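Local coordinates for protein diguanylate cyclase with PAS/PAC sensor (Marinobacter aquaeolei, PDB 3H9W) that probably makes cyclic di-GMP from two GTP molecules through a GGDEF domain absent here, this piece being its N-terminal PAS sensor domain, at residues A[9-13]-A[96-100]; A[14-19]-A[31-37]; A[25-29]-A[72-76]; A[64-70]-A[82-88]. The contacts are given in a common frame with arbitrary orientation. Numbering follows the deposited sequence.

Contact 1. Residues A[9-13]-A[96-100]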
# COMPACT_ATOMS: atom_id res chain seq x y z
N ILE A 9 0.80 -11.07 4.72
CA ILE A 9 0.34 -12.45 4.85
C ILE A 9 1.41 -13.43 4.37
O ILE A 9 1.96 -13.27 3.28
CB ILE A 9 -0.93 -12.71 4.01
CG1 ILE A 9 -2.14 -12.00 4.63
CG2 ILE A 9 -1.19 -14.21 3.89
CD1 ILE A 9 -2.69 -12.70 5.84
N ASN A 10 1.68 -14.44 5.18
CA ASN A 10 2.65 -15.48 4.82
C ASN A 10 1.89 -16.39 3.87
O ASN A 10 0.91 -17.03 4.26
CB ASN A 10 3.09 -16.25 6.07
CG ASN A 10 4.04 -17.39 5.76
OD1 ASN A 10 3.66 -18.37 5.13
ND2 ASN A 10 5.28 -17.25 6.20
N TRP A 11 2.32 -16.45 2.61
CA TRP A 11 1.66 -17.25 1.60
C TRP A 11 1.54 -18.74 1.94
O TRP A 11 0.49 -19.34 1.73
CB TRP A 11 2.39 -17.09 0.26
CG TRP A 11 1.76 -17.85 -0.87
CD1 TRP A 11 2.28 -18.93 -1.52
CD2 TRP A 11 0.49 -17.59 -1.47
NE1 TRP A 11 1.42 -19.36 -2.50
CE2 TRP A 11 0.31 -18.56 -2.49
CE3 TRP A 11 -0.52 -16.64 -1.25
CZ2 TRP A 11 -0.84 -18.59 -3.29
CZ3 TRP A 11 -1.66 -16.68 -2.05
CH2 TRP A 11 -1.81 -17.65 -3.06
N GLN A 12 2.61 -19.32 2.48
CA GLN A 12 2.61 -20.74 2.83
C GLN A 12 1.56 -21.11 3.87
O GLN A 12 0.80 -22.06 3.68
CB GLN A 12 3.99 -21.15 3.33
CG GLN A 12 4.25 -22.65 3.25
CD GLN A 12 3.97 -23.20 1.87
OE1 GLN A 12 4.48 -22.69 0.87
NE2 GLN A 12 3.17 -24.26 1.80
N THR A 13 1.51 -20.37 4.97
CA THR A 13 0.56 -20.64 6.04
C THR A 13 -0.73 -19.84 5.90
O THR A 13 -1.74 -20.14 6.54
CB THR A 13 1.17 -20.32 7.40
OG1 THR A 13 1.44 -18.91 7.47
CG2 THR A 13 2.47 -21.08 7.60
N VAL A 96 5.71 -17.61 -5.20
CA VAL A 96 4.99 -16.69 -4.33
C VAL A 96 5.36 -16.97 -2.88
O VAL A 96 5.25 -18.10 -2.41
CB VAL A 96 3.46 -16.84 -4.51
CG1 VAL A 96 2.72 -15.91 -3.55
CG2 VAL A 96 3.08 -16.54 -5.95
N GLU A 97 5.80 -15.94 -2.17
CA GLU A 97 6.23 -16.08 -0.79
C GLU A 97 5.34 -15.35 0.21
O GLU A 97 5.12 -15.83 1.32
CB GLU A 97 7.67 -15.59 -0.67
CG GLU A 97 8.25 -15.61 0.73
CD GLU A 97 9.73 -15.26 0.72
OE1 GLU A 97 10.08 -14.20 0.15
OE2 GLU A 97 10.53 -16.04 1.27
N ALA A 98 4.83 -14.19 -0.18
CA ALA A 98 3.99 -13.44 0.72
C ALA A 98 3.16 -12.41 -0.00
O ALA A 98 3.36 -12.15 -1.19
CB ALA A 98 4.84 -12.77 1.79
N LEU A 99 2.23 -11.82 0.74
CA LEU A 99 1.35 -10.78 0.23
C LEU A 99 1.52 -9.61 1.20
O LEU A 99 1.46 -9.79 2.41
CB LEU A 99 -0.10 -11.26 0.24
CG LEU A 99 -0.42 -12.53 -0.55
CD1 LEU A 99 -1.87 -12.92 -0.32
CD2 LEU A 99 -0.14 -12.31 -2.03
N ILE A 100 1.75 -8.42 0.66
CA ILE A 100 1.95 -7.23 1.49
C ILE A 100 1.11 -6.09 0.92
O ILE A 100 1.05 -5.91 -0.29
CB ILE A 100 3.42 -6.77 1.48
CG1 ILE A 100 3.82 -6.36 0.06
CG2 ILE A 100 4.32 -7.89 1.94
CD1 ILE A 100 5.04 -5.47 -0.03
O HOH W 1 5.69 -18.23 2.19
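The apolar centre is the indole of W11 laid against V96. V96 CG1 stands 3.4 Å from the centroid of the five-membered ring of W11 and only 11° off the ring normal, a CH-pi contact over the face. L99 meets the same indole at its edge, with W11 CE3 4.1 Å from L99 CD1, and next to this I9 and L99 put their side chains on one face of the sheet, I9 CB lying 4.1 Å from L99 CB.

Outward from this core the backbones pair in antiparallel fashion. I9 and L99 form a hydrogen-bonded pair closed from both sides, I9 N to L99 O at 2.7 Å and L99 N to I9 O at 2.9 Å. N10 and A98 follow as a non-hydrogen-bonded pair, and W11 N donates to E97 O at 3.1 Å. There the first segment turns away: W11 to T13 have helical backbone angles, and N10 OD1 accepts from T13 N at 2.9 Å, an Asx motif. At the rim a water donates to E97 O at 2.6 Å and accepts from Q12 N at 3.3 Å.

The segment 96-100 is an inner strand of the PAS sheet: its other edge pairs with strand 79-90, where E97 and A98 both face V89 in a classic beta bulge, while S60 and E61 of helix 46-61 pack against W11.

Contact 2. Residues A[14-19]-A[31-37]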
# COMPACT_ATOMS: atom_id res chain seq x y z
N MSE A 14 -0.70 -18.81 5.05
CA MSE A 14 -1.84 -17.94 4.83
C MSE A 14 -2.23 -17.25 6.14
O MSE A 14 -3.40 -16.96 6.37
CB MSE A 14 -3.03 -18.72 4.28
CG MSE A 14 -2.84 -19.22 2.86
SE MSE A 14 -2.40 -17.81 1.60
CE MSE A 14 -4.20 -17.26 1.12
N ALA A 15 -1.24 -17.00 6.98
CA ALA A 15 -1.49 -16.33 8.25
C ALA A 15 -0.96 -14.91 8.20
O ALA A 15 -0.03 -14.61 7.46
CB ALA A 15 -0.82 -17.10 9.38
N PHE A 16 -1.56 -14.02 8.99
CA PHE A 16 -1.13 -12.63 9.04
C PHE A 16 0.18 -12.52 9.82
O PHE A 16 0.27 -12.98 10.96
CB PHE A 16 -2.19 -11.76 9.72
CG PHE A 16 -3.24 -11.25 8.79
CD1 PHE A 16 -2.99 -10.16 7.96
CD2 PHE A 16 -4.50 -11.85 8.73
CE1 PHE A 16 -3.96 -9.68 7.09
CE2 PHE A 16 -5.48 -11.38 7.87
CZ PHE A 16 -5.21 -10.29 7.04
N GLU A 17 1.18 -11.92 9.19
CA GLU A 17 2.48 -11.72 9.83
C GLU A 17 2.30 -10.52 10.75
O GLU A 17 2.81 -10.47 11.88
CB GLU A 17 3.54 -11.43 8.77
CG GLU A 17 4.96 -11.78 9.18
CD GLU A 17 5.54 -12.91 8.34
OE1 GLU A 17 5.00 -14.04 8.40
OE2 GLU A 17 6.54 -12.67 7.63
N TYR A 18 1.55 -9.53 10.26
CA TYR A 18 1.26 -8.34 11.04
C TYR A 18 0.13 -7.57 10.37
O TYR A 18 -0.15 -7.77 9.18
CB TYR A 18 2.51 -7.45 11.16
CG TYR A 18 3.02 -6.84 9.87
CD1 TYR A 18 2.38 -5.75 9.28
CD2 TYR A 18 4.13 -7.38 9.21
CE1 TYR A 18 2.83 -5.21 8.07
CE2 TYR A 18 4.59 -6.85 8.01
CZ TYR A 18 3.93 -5.77 7.44
OH TYR A 18 4.37 -5.25 6.24
N ILE A 19 -0.52 -6.73 11.15
CA ILE A 19 -1.59 -5.88 10.66
C ILE A 19 -1.65 -4.69 11.60
O ILE A 19 -1.65 -4.85 12.82
CB ILE A 19 -2.96 -6.62 10.60
CG1 ILE A 19 -4.01 -5.71 9.95
CG2 ILE A 19 -3.39 -7.07 11.98
CD1 ILE A 19 -5.28 -6.44 9.56
N GLN A 31 -7.10 -6.14 17.51
CA GLN A 31 -6.03 -6.26 16.53
C GLN A 31 -5.47 -7.68 16.51
O GLN A 31 -5.23 -8.26 15.45
CB GLN A 31 -4.91 -5.26 16.84
CG GLN A 31 -3.65 -5.44 16.01
CD GLN A 31 -2.56 -4.46 16.39
OE1 GLN A 31 -2.53 -3.95 17.51
NE2 GLN A 31 -1.65 -4.19 15.46
N GLY A 32 -5.29 -8.26 17.70
CA GLY A 32 -4.74 -9.60 17.78
C GLY A 32 -5.63 -10.71 17.23
O GLY A 32 -5.18 -11.84 17.09
N SER A 33 -6.88 -10.38 16.93
CA SER A 33 -7.84 -11.36 16.41
C SER A 33 -7.65 -11.67 14.92
O SER A 33 -8.20 -12.64 14.41
CB SER A 33 -9.27 -10.88 16.63
OG SER A 33 -9.59 -9.84 15.71
N TRP A 34 -6.89 -10.83 14.23
CA TRP A 34 -6.64 -11.06 12.81
C TRP A 34 -5.50 -12.06 12.67
O TRP A 34 -4.34 -11.68 12.54
CB TRP A 34 -6.29 -9.74 12.13
CG TRP A 34 -7.45 -8.79 12.09
CD1 TRP A 34 -7.89 -7.98 13.11
CD2 TRP A 34 -8.35 -8.59 11.00
NE1 TRP A 34 -9.02 -7.29 12.71
CE2 TRP A 34 -9.32 -7.65 11.42
CE3 TRP A 34 -8.44 -9.12 9.71
CZ2 TRP A 34 -10.36 -7.22 10.58
CZ3 TRP A 34 -9.48 -8.70 8.88
CH2 TRP A 34 -10.43 -7.75 9.32
N LYS A 35 -5.86 -13.34 12.70
CA LYS A 35 -4.89 -14.43 12.62
C LYS A 35 -4.55 -14.93 11.22
O LYS A 35 -3.39 -15.21 10.93
CB LYS A 35 -5.38 -15.61 13.47
CG LYS A 35 -5.39 -15.34 14.97
CD LYS A 35 -3.98 -15.27 15.51
CE LYS A 35 -3.97 -15.05 17.01
NZ LYS A 35 -2.58 -14.89 17.53
N SER A 36 -5.56 -15.07 10.36
CA SER A 36 -5.31 -15.55 9.00
C SER A 36 -6.30 -15.01 7.98
O SER A 36 -7.23 -14.27 8.31
CB SER A 36 -5.37 -17.08 8.95
OG SER A 36 -6.72 -17.52 9.06
N VAL A 37 -6.10 -15.43 6.74
CA VAL A 37 -6.96 -15.02 5.64
C VAL A 37 -8.41 -15.39 5.92
O VAL A 37 -9.34 -14.71 5.48
CB VAL A 37 -6.51 -15.67 4.32
CG1 VAL A 37 -5.13 -15.15 3.94
CG2 VAL A 37 -6.47 -17.18 4.48
O HOH W 2 -1.35 -14.82 12.57
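Three direct hydrogen bonds fix the two segments to each other. Q31 NE2 donates to I19 O at 2.7 Å, F16 N to K35 O at 2.9 Å, and V37 N to M14 O at 3.1 Å. The last two flank A15 and S36, whose CA atoms are 4.0 Å apart in a single backbone bridge, so 31-37 pairs with the edge strand at this one point and does not add a further strand to the sheet. A water adds to it, donating to F16 O at 2.9 Å and to K35 O at 2.6 Å.

Between these polar ends lies the packing. I19 CG2 is 3.9 Å from W34 CB, and F16 CE2 approaches W34 CE3 at 4.2 Å, so the phenyl ring meets the edge of the indole while I19 CD1 lies over its face. At the far end the selenomethionine M14 sets its CE 3.6 Å from V37 CG1.

S36 is the N-cap of helix 37-42, its OG accepting from E38 N, so the bridge sits exactly where that helix starts. The contact thus ties the outer strand 15-19 of the PAS sheet to the connection between helices 22-27 and 37-42; W34 also packs on I23 and L27 of the former, and F16 on I9 of strand 5-10.

Contact 3. Residues A[25-29]-A[72-76]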
# COMPACT_ATOMS: atom_id res chain seq x y z
N ALA A 25 -9.51 0.26 15.43
CA ALA A 25 -10.32 1.47 15.47
C ALA A 25 -11.31 1.46 14.32
O ALA A 25 -12.46 1.88 14.48
CB ALA A 25 -9.43 2.70 15.38
N LEU A 26 -10.88 0.96 13.16
CA LEU A 26 -11.73 0.92 11.99
C LEU A 26 -12.81 -0.17 12.03
O LEU A 26 -13.99 0.11 11.81
CB LEU A 26 -10.89 0.74 10.72
CG LEU A 26 -11.69 0.74 9.40
CD1 LEU A 26 -12.33 2.11 9.21
CD2 LEU A 26 -10.78 0.42 8.22
N LEU A 27 -12.40 -1.41 12.29
CA LEU A 27 -13.36 -2.52 12.30
C LEU A 27 -13.76 -3.09 13.67
O LEU A 27 -14.54 -4.04 13.75
CB LEU A 27 -12.84 -3.64 11.40
CG LEU A 27 -12.64 -3.23 9.94
CD1 LEU A 27 -12.13 -4.42 9.13
CD2 LEU A 27 -13.95 -2.72 9.35
N GLY A 28 -13.21 -2.51 14.74
CA GLY A 28 -13.56 -2.95 16.08
C GLY A 28 -12.99 -4.24 16.64
O GLY A 28 -12.75 -4.33 17.85
N TRP A 29 -12.78 -5.25 15.81
CA TRP A 29 -12.24 -6.51 16.31
C TRP A 29 -10.87 -6.25 16.91
O TRP A 29 -10.13 -5.40 16.43
CB TRP A 29 -12.10 -7.54 15.19
CG TRP A 29 -13.29 -7.67 14.27
CD1 TRP A 29 -13.52 -6.98 13.12
CD2 TRP A 29 -14.40 -8.57 14.43
NE1 TRP A 29 -14.69 -7.41 12.53
CE2 TRP A 29 -15.25 -8.38 13.32
CE3 TRP A 29 -14.75 -9.52 15.39
CZ2 TRP A 29 -16.44 -9.11 13.15
CZ3 TRP A 29 -15.93 -10.25 15.23
CH2 TRP A 29 -16.76 -10.03 14.11
N ALA A 72 -16.46 -4.40 4.55
CA ALA A 72 -15.88 -5.17 5.64
C ALA A 72 -16.86 -5.15 6.80
O ALA A 72 -17.59 -4.18 6.99
CB ALA A 72 -14.54 -4.54 6.08
N LEU A 73 -16.86 -6.23 7.57
CA LEU A 73 -17.76 -6.35 8.70
C LEU A 73 -17.14 -5.84 9.99
O LEU A 73 -16.09 -6.32 10.42
CB LEU A 73 -18.15 -7.83 8.88
CG LEU A 73 -19.08 -8.16 10.05
CD1 LEU A 73 -20.42 -7.47 9.84
CD2 LEU A 73 -19.26 -9.66 10.14
N HIS A 74 -17.78 -4.84 10.59
CA HIS A 74 -17.31 -4.28 11.85
C HIS A 74 -17.79 -5.24 12.93
O HIS A 74 -18.80 -5.93 12.74
CB HIS A 74 -17.92 -2.89 12.05
CG HIS A 74 -17.39 -2.17 13.25
ND1 HIS A 74 -17.69 -2.54 14.54
CD2 HIS A 74 -16.58 -1.08 13.34
CE1 HIS A 74 -17.09 -1.72 15.38
NE2 HIS A 74 -16.41 -0.83 14.68
N ARG A 75 -17.09 -5.32 14.06
CA ARG A 75 -17.54 -6.24 15.10
C ARG A 75 -18.96 -5.93 15.58
O ARG A 75 -19.70 -6.84 15.95
CB ARG A 75 -16.58 -6.26 16.31
CG ARG A 75 -16.36 -4.92 16.98
CD ARG A 75 -15.93 -5.15 18.42
NE ARG A 75 -16.93 -5.97 19.10
CZ ARG A 75 -18.17 -5.58 19.35
NH1 ARG A 75 -19.02 -6.40 19.96
NH2 ARG A 75 -18.56 -4.36 19.01
N ASP A 76 -19.34 -4.65 15.56
CA ASP A 76 -20.69 -4.30 16.02
C ASP A 76 -21.79 -4.64 15.01
O ASP A 76 -22.96 -4.35 15.24
CB ASP A 76 -20.79 -2.82 16.45
CG ASP A 76 -20.69 -1.84 15.29
OD1 ASP A 76 -20.99 -2.21 14.14
OD2 ASP A 76 -20.34 -0.67 15.55
O HOH W 3 -14.50 1.28 15.79
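This is a helix-end to strand-end contact, where the C-terminus of helix 22-27 meets strand 66-73 as it runs into its hairpin turn. Two hydrogen bonds define it: R75 N donates to L27 O at 2.9 Å, and the indole W29 NE1 donates to L73 O at 2.8 Å. H74 CA adds a CA-H...O contact to L27 O at 3.4 Å. In the PAS fold, to which both segments belong, short helices pack beside an antiparallel sheet, and here one of them is fastened to an outer strand of that sheet. G28 leaves the helix with positive phi (76°), and an ideal CB on it would fall 2.4 Å from R75 CG and 2.5 Å from H74 CE1, so the close approach requires glycine. W29 lies beneath R75, whose CA is 3.7 Å from the centroid of the six-membered ring. Deeper in, L27 CD2 touches A72 CB at 3.8 Å. At the exposed end a water bridges A25 O, at 2.5 Å, and H74 NE2, at 3.1 Å.

Contact 4. Residues A[64-70]-A[82-88]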
# COMPACT_ATOMS: atom_id res chain seq x y z
N VAL A 64 0.09 -11.78 -9.56
CA VAL A 64 -0.32 -10.49 -10.10
C VAL A 64 -0.88 -9.55 -9.02
O VAL A 64 -1.82 -9.91 -8.32
CB VAL A 64 -1.40 -10.68 -11.19
CG1 VAL A 64 -1.87 -9.34 -11.72
CG2 VAL A 64 -0.82 -11.53 -12.33
N ASP A 65 -0.30 -8.36 -8.89
CA ASP A 65 -0.79 -7.40 -7.90
C ASP A 65 -2.23 -7.10 -8.21
O ASP A 65 -2.63 -7.08 -9.37
CB ASP A 65 0.01 -6.11 -7.95
CG ASP A 65 1.39 -6.27 -7.37
OD1 ASP A 65 1.81 -7.43 -7.16
OD2 ASP A 65 2.04 -5.24 -7.14
N HIS A 66 -3.03 -6.85 -7.18
CA HIS A 66 -4.43 -6.58 -7.39
C HIS A 66 -5.00 -5.74 -6.27
O HIS A 66 -4.32 -5.46 -5.28
CB HIS A 66 -5.20 -7.90 -7.48
CG HIS A 66 -4.91 -8.83 -6.35
ND1 HIS A 66 -3.72 -9.52 -6.23
CD2 HIS A 66 -5.64 -9.15 -5.25
CE1 HIS A 66 -3.72 -10.21 -5.11
NE2 HIS A 66 -4.87 -10.00 -4.49
N GLU A 67 -6.26 -5.34 -6.42
CA GLU A 67 -6.94 -4.56 -5.40
C GLU A 67 -8.43 -4.85 -5.53
O GLU A 67 -8.91 -5.19 -6.61
CB GLU A 67 -6.69 -3.06 -5.61
CG GLU A 67 -7.35 -2.48 -6.84
CD GLU A 67 -7.20 -0.97 -6.91
OE1 GLU A 67 -6.06 -0.49 -7.05
OE2 GLU A 67 -8.23 -0.26 -6.83
N ALA A 68 -9.15 -4.74 -4.42
CA ALA A 68 -10.59 -4.99 -4.40
C ALA A 68 -11.30 -4.08 -3.43
O ALA A 68 -10.76 -3.73 -2.37
CB ALA A 68 -10.87 -6.46 -4.03
N ASP A 69 -12.51 -3.67 -3.79
CA ASP A 69 -13.33 -2.81 -2.95
C ASP A 69 -14.45 -3.68 -2.42
O ASP A 69 -15.13 -4.36 -3.18
CB ASP A 69 -13.93 -1.66 -3.78
CG ASP A 69 -12.90 -0.63 -4.20
OD1 ASP A 69 -11.69 -0.92 -4.09
OD2 ASP A 69 -13.32 0.46 -4.63
N TYR A 70 -14.65 -3.65 -1.10
CA TYR A 70 -15.71 -4.45 -0.51
C TYR A 70 -16.15 -3.89 0.84
O TYR A 70 -15.51 -3.01 1.43
CB TYR A 70 -15.26 -5.90 -0.33
CG TYR A 70 -14.00 -6.04 0.47
CD1 TYR A 70 -12.75 -6.07 -0.15
CD2 TYR A 70 -14.04 -6.06 1.87
CE1 TYR A 70 -11.57 -6.10 0.60
CE2 TYR A 70 -12.86 -6.10 2.62
CZ TYR A 70 -11.64 -6.12 1.98
OH TYR A 70 -10.48 -6.11 2.72
N ILE A 82 -14.14 -0.82 2.35
CA ILE A 82 -12.69 -0.88 2.36
C ILE A 82 -12.10 -1.23 1.00
O ILE A 82 -12.72 -1.95 0.21
CB ILE A 82 -12.21 -1.93 3.42
CG1 ILE A 82 -12.30 -1.31 4.82
CG2 ILE A 82 -10.80 -2.41 3.10
CD1 ILE A 82 -11.73 -2.17 5.92
N ARG A 83 -10.92 -0.70 0.74
CA ARG A 83 -10.19 -0.99 -0.48
C ARG A 83 -8.94 -1.72 0.01
O ARG A 83 -8.19 -1.19 0.82
CB ARG A 83 -9.77 0.28 -1.23
CG ARG A 83 -8.83 0.04 -2.43
CD ARG A 83 -8.79 1.25 -3.36
NE ARG A 83 -10.14 1.50 -3.87
CZ ARG A 83 -10.72 2.69 -3.92
NH1 ARG A 83 -10.09 3.78 -3.50
NH2 ARG A 83 -11.98 2.78 -4.35
N ASP A 84 -8.75 -2.94 -0.47
CA ASP A 84 -7.59 -3.73 -0.08
C ASP A 84 -6.68 -3.72 -1.31
O ASP A 84 -7.10 -4.07 -2.41
CB ASP A 84 -8.05 -5.16 0.26
CG ASP A 84 -6.99 -5.98 0.95
OD1 ASP A 84 -5.93 -5.43 1.31
OD2 ASP A 84 -7.22 -7.20 1.15
N VAL A 85 -5.43 -3.29 -1.12
CA VAL A 85 -4.44 -3.20 -2.19
C VAL A 85 -3.34 -4.18 -1.87
O VAL A 85 -2.74 -4.12 -0.80
CB VAL A 85 -3.85 -1.79 -2.30
CG1 VAL A 85 -2.86 -1.72 -3.46
CG2 VAL A 85 -4.97 -0.78 -2.51
N VAL A 86 -3.07 -5.07 -2.82
CA VAL A 86 -2.10 -6.14 -2.62
C VAL A 86 -0.94 -6.24 -3.58
O VAL A 86 -1.11 -6.23 -4.80
CB VAL A 86 -2.82 -7.51 -2.67
CG1 VAL A 86 -1.85 -8.61 -2.26
CG2 VAL A 86 -4.03 -7.49 -1.75
N HIS A 87 0.26 -6.35 -3.01
CA HIS A 87 1.46 -6.54 -3.80
C HIS A 87 1.91 -7.97 -3.50
O HIS A 87 1.95 -8.37 -2.34
CB HIS A 87 2.56 -5.57 -3.37
CG HIS A 87 3.89 -5.87 -4.00
ND1 HIS A 87 5.00 -6.22 -3.28
CD2 HIS A 87 4.25 -5.93 -5.31
CE1 HIS A 87 6.00 -6.48 -4.10
NE2 HIS A 87 5.57 -6.31 -5.34
N VAL A 88 2.22 -8.74 -4.54
CA VAL A 88 2.65 -10.13 -4.38
C VAL A 88 4.17 -10.21 -4.40
O VAL A 88 4.81 -9.74 -5.34
CB VAL A 88 2.11 -11.02 -5.50
CG1 VAL A 88 2.42 -12.48 -5.20
CG2 VAL A 88 0.61 -10.82 -5.66
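Strands 66-70 and 82-88 run antiparallel, their axes 4.7 Å apart at closest approach and 168° between their directions. The hydrogen-bonded pairs are H66 with V86, A68 with D84 and Y70 with I82, each closed by two backbone bonds, as in H66 N to V86 O at 3.1 Å and V86 N to H66 O at 2.8 Å. The non-hydrogen-bonded pairs E67-V85 and D69-R83 alternate with them, bringing E67 CA to 3.0 Å from D84 O in a CA-H...O contact. Beyond the H66-V86 pair a side chain takes over: V88 N donates to D65 OD1 at 3.0 Å.

On the face of E67, D69 and R83 the charges form a network. R83 NE donates to D69 OD1 at 2.9 Å and R83 NH2 to D69 OD2 at 2.7 Å, whereas E67 OE2 to R83 NE is a long ion pair at 3.9 Å; E67 has its stronger partner in K3 of the second subunit, whose NZ forms a salt bridge with E67 OE1. On the other face V86 CB lies 3.9 Å from the H66 ring centroid, and Y70 CZ is 4.0 Å from I82 CG2.

The two segments belong to a beta hairpin of the PAS fold. Strand 96-105 lines the other edge of 82-88, and helix 46-61 packs on H66 and Y70, whose OH is hydrogen-bonded to W40. On the opposite face, V85 and H87 pack on F102 of the second subunit.

Overall arrangement
From the N terminus, strand 5-10 runs into residues 9-13, which close the widest loop by meeting 96-100 in contact 1; the other three contacts all lie within it. Contact 2 comes first, joining strand 15-19 to the connection before helix 37-42. It crosses contact 3, because residues 25-29 lie between its segments and then reach forward to 72-76; W34 and L27 touch where the two meet. Contact 3 in turn crosses contact 4, the hairpin of 64-70 and 82-88, and I82 packs on L26, L27 and A72. Contacts 1 and 4 join through neighbouring strands, I100 O facing H87 N at 2.9 Å. All four contacts reach the same antiparallel sheet, contact 2 through strand 15-19 and contact 3 through strand 66-73.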